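Side-chain contacts in amine oxidase domain-containing protein (Pyrococcus furiosus, PDB 3NRN), which is of unknown function but binds AMP and is probably an oxidoreductase of the flavin-containing amine oxidase family: residues 141-144 against 145-149; 287-290 against 291-294. One frame throughout, in Å; residues are numbered along the deposited sequence.

Interaction 1 (141-144 against 145-149)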
loop_
_atom_site.group_PDB
_atom_site.type_symbol
_atom_site.label_atom_id
_atom_site.label_comp_id
_atom_site.label_asym_id
_atom_site.label_seq_id
_atom_site.Cartn_x
_atom_site.Cartn_y
_atom_site.Cartn_z
ATOM N N ASN A 141 15.888 24.336 -0.974
ATOM C CA ASN A 141 16.617 23.917 0.218
ATOM C C ASN A 141 17.110 22.480 0.051
ATOM O O ASN A 141 16.321 21.537 0.019
ATOM C CB ASN A 141 15.725 24.027 1.455
ATOM C CG ASN A 141 16.494 23.823 2.741
ATOM O OD1 ASN A 141 17.118 22.782 2.942
ATOM N ND2 ASN A 141 16.459 24.821 3.620
ATOM N N GLU A 142 18.427 22.334 -0.050
ATOM C CA GLU A 142 19.078 21.043 -0.240
ATOM C C GLU A 142 18.630 19.949 0.734
ATOM O O GLU A 142 18.659 18.761 0.401
ATOM C CB GLU A 142 20.597 21.236 -0.164
ATOM C CG GLU A 142 21.423 20.003 -0.479
ATOM C CD GLU A 142 22.856 20.342 -0.886
ATOM O OE1 GLU A 142 23.677 19.409 -1.003
ATOM O OE2 GLU A 142 23.160 21.537 -1.100
ATOM N N PHE A 143 18.216 20.344 1.932
ATOM C CA PHE A 143 17.767 19.375 2.928
ATOM C C PHE A 143 16.332 18.924 2.672
ATOM O O PHE A 143 16.037 17.727 2.653
ATOM C CB PHE A 143 17.845 19.973 4.330
ATOM C CG PHE A 143 17.193 19.124 5.382
ATOM C CD1 PHE A 143 17.806 17.962 5.839
ATOM C CD2 PHE A 143 15.946 19.471 5.898
ATOM C CE1 PHE A 143 17.191 17.153 6.797
ATOM C CE2 PHE A 143 15.318 18.669 6.859
ATOM C CZ PHE A 143 15.943 17.510 7.308
ATOM N N LEU A 144 15.448 19.898 2.483
ATOM C CA LEU A 144 14.038 19.639 2.255
ATOM C C LEU A 144 13.774 18.799 1.010
ATOM O O LEU A 144 13.003 17.839 1.056
ATOM C CB LEU A 144 13.274 20.961 2.154
ATOM C CG LEU A 144 11.762 20.857 1.925
ATOM C CD1 LEU A 144 11.104 20.156 3.096
ATOM C CD2 LEU A 144 11.182 22.241 1.749
ATOM N N LEU A 145 14.407 19.164 -0.098
ATOM C CA LEU A 145 14.226 18.441 -1.351
ATOM C C LEU A 145 14.718 17.003 -1.233
ATOM O O LEU A 145 14.195 16.097 -1.888
ATOM C CB LEU A 145 14.966 19.165 -2.475
ATOM C CG LEU A 145 14.350 20.526 -2.806
ATOM C CD1 LEU A 145 15.306 21.353 -3.654
ATOM C CD2 LEU A 145 13.022 20.304 -3.522
ATOM N N SER A 146 15.716 16.804 -0.381
ATOM C CA SER A 146 16.290 15.489 -0.157
ATOM C C SER A 146 15.326 14.629 0.661
ATOM O O SER A 146 15.114 13.458 0.353
ATOM C CB SER A 146 17.630 15.629 0.572
ATOM O OG SER A 146 18.321 14.395 0.610
ATOM N N VAL A 147 14.749 15.210 1.708
ATOM C CA VAL A 147 13.798 14.483 2.541
ATOM C C VAL A 147 12.527 14.153 1.752
ATOM O O VAL A 147 11.996 13.053 1.867
ATOM C CB VAL A 147 13.411 15.296 3.799
ATOM C CG1 VAL A 147 12.204 14.652 4.502
ATOM C CG2 VAL A 147 14.592 15.357 4.752
ATOM N N LEU A 148 12.045 15.103 0.952
ATOM C CA LEU A 148 10.842 14.884 0.159
ATOM C C LEU A 148 11.078 13.838 -0.915
ATOM O O LEU A 148 10.135 13.195 -1.372
ATOM C CB LEU A 148 10.356 16.190 -0.478
ATOM C CG LEU A 148 9.709 17.202 0.475
ATOM C CD1 LEU A 148 9.270 18.433 -0.297
ATOM C CD2 LEU A 148 8.517 16.567 1.164
ATOM N N GLU A 149 12.339 13.674 -1.315
ATOM C CA GLU A 149 12.706 12.681 -2.320
ATOM C C GLU A 149 12.601 11.306 -1.663
ATOM O O GLU A 149 12.200 10.332 -2.298
ATOM C CB GLU A 149 14.137 12.917 -2.814
ATOM C CG GLU A 149 14.586 11.991 -3.944
ATOM C CD GLU A 149 14.071 12.410 -5.315
ATOM O OE1 GLU A 149 14.415 11.732 -6.310
ATOM O OE2 GLU A 149 13.333 13.413 -5.404
#

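Interaction 2 (287-290 against 291-294)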
loop_
_atom_site.group_PDB
_atom_site.type_symbol
_atom_site.label_atom_id
_atom_site.label_comp_id
_atom_site.label_asym_id
_atom_site.label_seq_id
_atom_site.Cartn_x
_atom_site.Cartn_y
_atom_site.Cartn_z
ATOM N N VAL A 287 11.876 5.874 9.833
ATOM C CA VAL A 287 13.007 6.774 9.665
ATOM C C VAL A 287 13.288 7.037 8.194
ATOM O O VAL A 287 13.614 6.119 7.446
ATOM C CB VAL A 287 14.293 6.196 10.304
ATOM C CG1 VAL A 287 15.454 7.175 10.112
ATOM C CG2 VAL A 287 14.062 5.923 11.782
ATOM N N PHE A 288 13.148 8.292 7.786
ATOM C CA PHE A 288 13.424 8.672 6.410
ATOM C C PHE A 288 14.939 8.773 6.261
ATOM O O PHE A 288 15.625 9.203 7.185
ATOM C CB PHE A 288 12.755 10.008 6.093
ATOM C CG PHE A 288 11.271 9.909 5.949
ATOM C CD1 PHE A 288 10.710 9.393 4.786
ATOM C CD2 PHE A 288 10.427 10.282 6.995
ATOM C CE1 PHE A 288 9.326 9.246 4.663
ATOM C CE2 PHE A 288 9.043 10.139 6.883
ATOM C CZ PHE A 288 8.493 9.619 5.714
ATOM N N THR A 289 15.457 8.377 5.104
ATOM C CA THR A 289 16.897 8.400 4.880
ATOM C C THR A 289 17.308 9.248 3.679
ATOM O O THR A 289 17.833 8.735 2.691
ATOM C CB THR A 289 17.431 6.968 4.691
ATOM O OG1 THR A 289 16.763 6.357 3.580
ATOM C CG2 THR A 289 17.166 6.129 5.946
ATOM N N PRO A 290 17.077 10.562 3.752
ATOM C CA PRO A 290 17.451 11.435 2.637
ATOM C C PRO A 290 18.936 11.285 2.300
ATOM O O PRO A 290 19.780 11.218 3.194
ATOM C CB PRO A 290 17.109 12.829 3.162
ATOM C CG PRO A 290 17.335 12.691 4.650
ATOM C CD PRO A 290 16.697 11.350 4.940
ATOM N N GLY A 291 19.244 11.211 1.010
ATOM C CA GLY A 291 20.627 11.077 0.594
ATOM C C GLY A 291 21.052 9.666 0.238
ATOM O O GLY A 291 22.022 9.493 -0.488
ATOM N N LEU A 292 20.342 8.657 0.737
ATOM C CA LEU A 292 20.692 7.264 0.440
ATOM C C LEU A 292 19.792 6.699 -0.663
ATOM O O LEU A 292 18.771 7.305 -1.001
ATOM C CB LEU A 292 20.551 6.401 1.702
ATOM C CG LEU A 292 21.195 6.876 3.014
ATOM C CD1 LEU A 292 21.056 5.768 4.053
ATOM C CD2 LEU A 292 22.671 7.228 2.811
HETATM N N MSE A 293 20.172 5.556 -1.236
HETATM C CA MSE A 293 19.339 4.942 -2.268
HETATM C C MSE A 293 18.110 4.430 -1.502
HETATM O O MSE A 293 16.983 4.555 -1.974
HETATM C CB MSE A 293 20.075 3.793 -2.988
HETATM C CG MSE A 293 19.436 3.394 -4.346
HETATM SE SE MSE A 293 20.412 2.259 -5.412
HETATM C CE MSE A 293 21.530 3.417 -6.189
ATOM N N ILE A 294 18.340 3.870 -0.313
ATOM C CA ILE A 294 17.246 3.411 0.543
ATOM C C ILE A 294 16.437 4.686 0.806
ATOM O O ILE A 294 17.008 5.772 0.889
ATOM C CB ILE A 294 17.752 2.874 1.919
ATOM C CG1 ILE A 294 18.539 1.572 1.745
ATOM C CG2 ILE A 294 16.572 2.665 2.868
ATOM C CD1 ILE A 294 17.787 0.474 1.072
#

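Interaction 1 (141-144 against 145-149)
The capped first turn of helix 142-156 brings Asn141, Phe143 and Leu144 against Leu145, Val147 and Leu148. Asn141 is the N-cap and serves the turn with two oxygens. Its backbone O takes the Leu145 N-H at 3.1 Å, the first i to i+4 bond of the helix. Its side-chain OD1 receives the Phe143 N-H at 2.9 Å, in the plane of the amide, and a weak bond from Leu144 N. Asparagine suits the place because its short amide can accept from N-H groups that have no preceding turn to bond to, while its ND2 donates to Phe102 O.

Val147 N then bonds to Phe143 O at 3.0 Å, bringing the two side chains onto one flank. Val147 CG2 lies over one face of the Phe143 ring, 3.9 Å from the centroid, and is displaced toward the rim, where CZ is its closest ring atom at 3.6 Å. This CH-pi contact depends on the phenylalanine's CG being anti to the backbone N (chi1 171°), which swings the ring forward along the helix. Phe102 stacks on the same ring, and Trp89 meets it edge-to-face, so a large aromatic suits this buried position.

On another flank Leu144 and Leu148 lie alongside each other, pointing the same way, with Leu144 CG 4.1 Å from Leu148 CD1. Both also touch Ile134 of helix 130-137, an apolar surface suited to branched leucines. Putting an alanine at Leu148 would probably leave Leu144 without its neighbour one turn on and open a gap beside Ile134. The pattern is that of an asparagine-capped alpha-helix N-terminus, with i to i+4 side-chain pairs continuing from the cap.

Interaction 2 (287-290 against 291-294)
Thr289, reaching across to Leu292 and Ile294, is the first residue of 287-290 to touch the residues beyond the bend as the chain leaves strand 286-288. Its backbone O accepts from Leu292 N at 3.2 Å, a fairly straight bond (166° at the hydrogen) whose donor is tilted somewhat out of the carbonyl plane. The side chain adds a second tie, since Thr289 OG1 donates to Ile294 O at 2.8 Å. The hydroxyl sits above that carbonyl plane, well away from the usual lone-pair directions. It gets there because OG1 is held between the backbone N and the carbonyl carbon (chi1 59°), while the methyl takes the place opposite the carbonyl carbon. Threonine thus gives a buried position both a donor and an apolar surface. On the apolar side, Leu292 CD1 approaches Thr289 CB to 3.9 Å. The Ile294 methyl CG2 lies beside the hydroxyl oxygen, 3.8 Å from Thr289 OG1.

Pro290 follows at the second position of the turn, where its ring fixes phi at the value needed there. That ring packs on Ser146, Val147 and Ser150 of helix 142-156 and on Ile87 and Trp89 of strand 86-89. Gly291, third in the turn, adopts a positive phi at which a beta carbon would collide with Pro290 O, so the absence of a side chain fits the backbone exactly. Beyond the turn, Glu336 of helix 326-340 accepts from both Met293 N and Ile294 N through its two carboxylate oxygens, giving these backbone donors partners where the loop has no regular structure. Pro-Gly in the two central positions is the classic signature of a type II beta turn, here forming part of the connection between the antiparallel hairpin strands 286-288 and 296-298.

How the interactions relate
Interaction 1 comes first along the chain and interaction 2 well over a hundred residues later, yet their centres lie about 11 Å apart and they touch directly. Ser146 OG packs 3.2 Å from Pro290 CB, which also reaches Val147 N, so the helix start rests on the corner of the turn. Strand 86-89 joins them further: its Ile87 and Trp89 meet side chains of both, and it runs parallel to strand 286-288 as its neighbour in the mixed sheet. Together they place the start of helix 142-156 against strands 86-89 and 286-288 of that sheet, away from the AMP pocket, so they concern the build of this region rather than nucleotide binding.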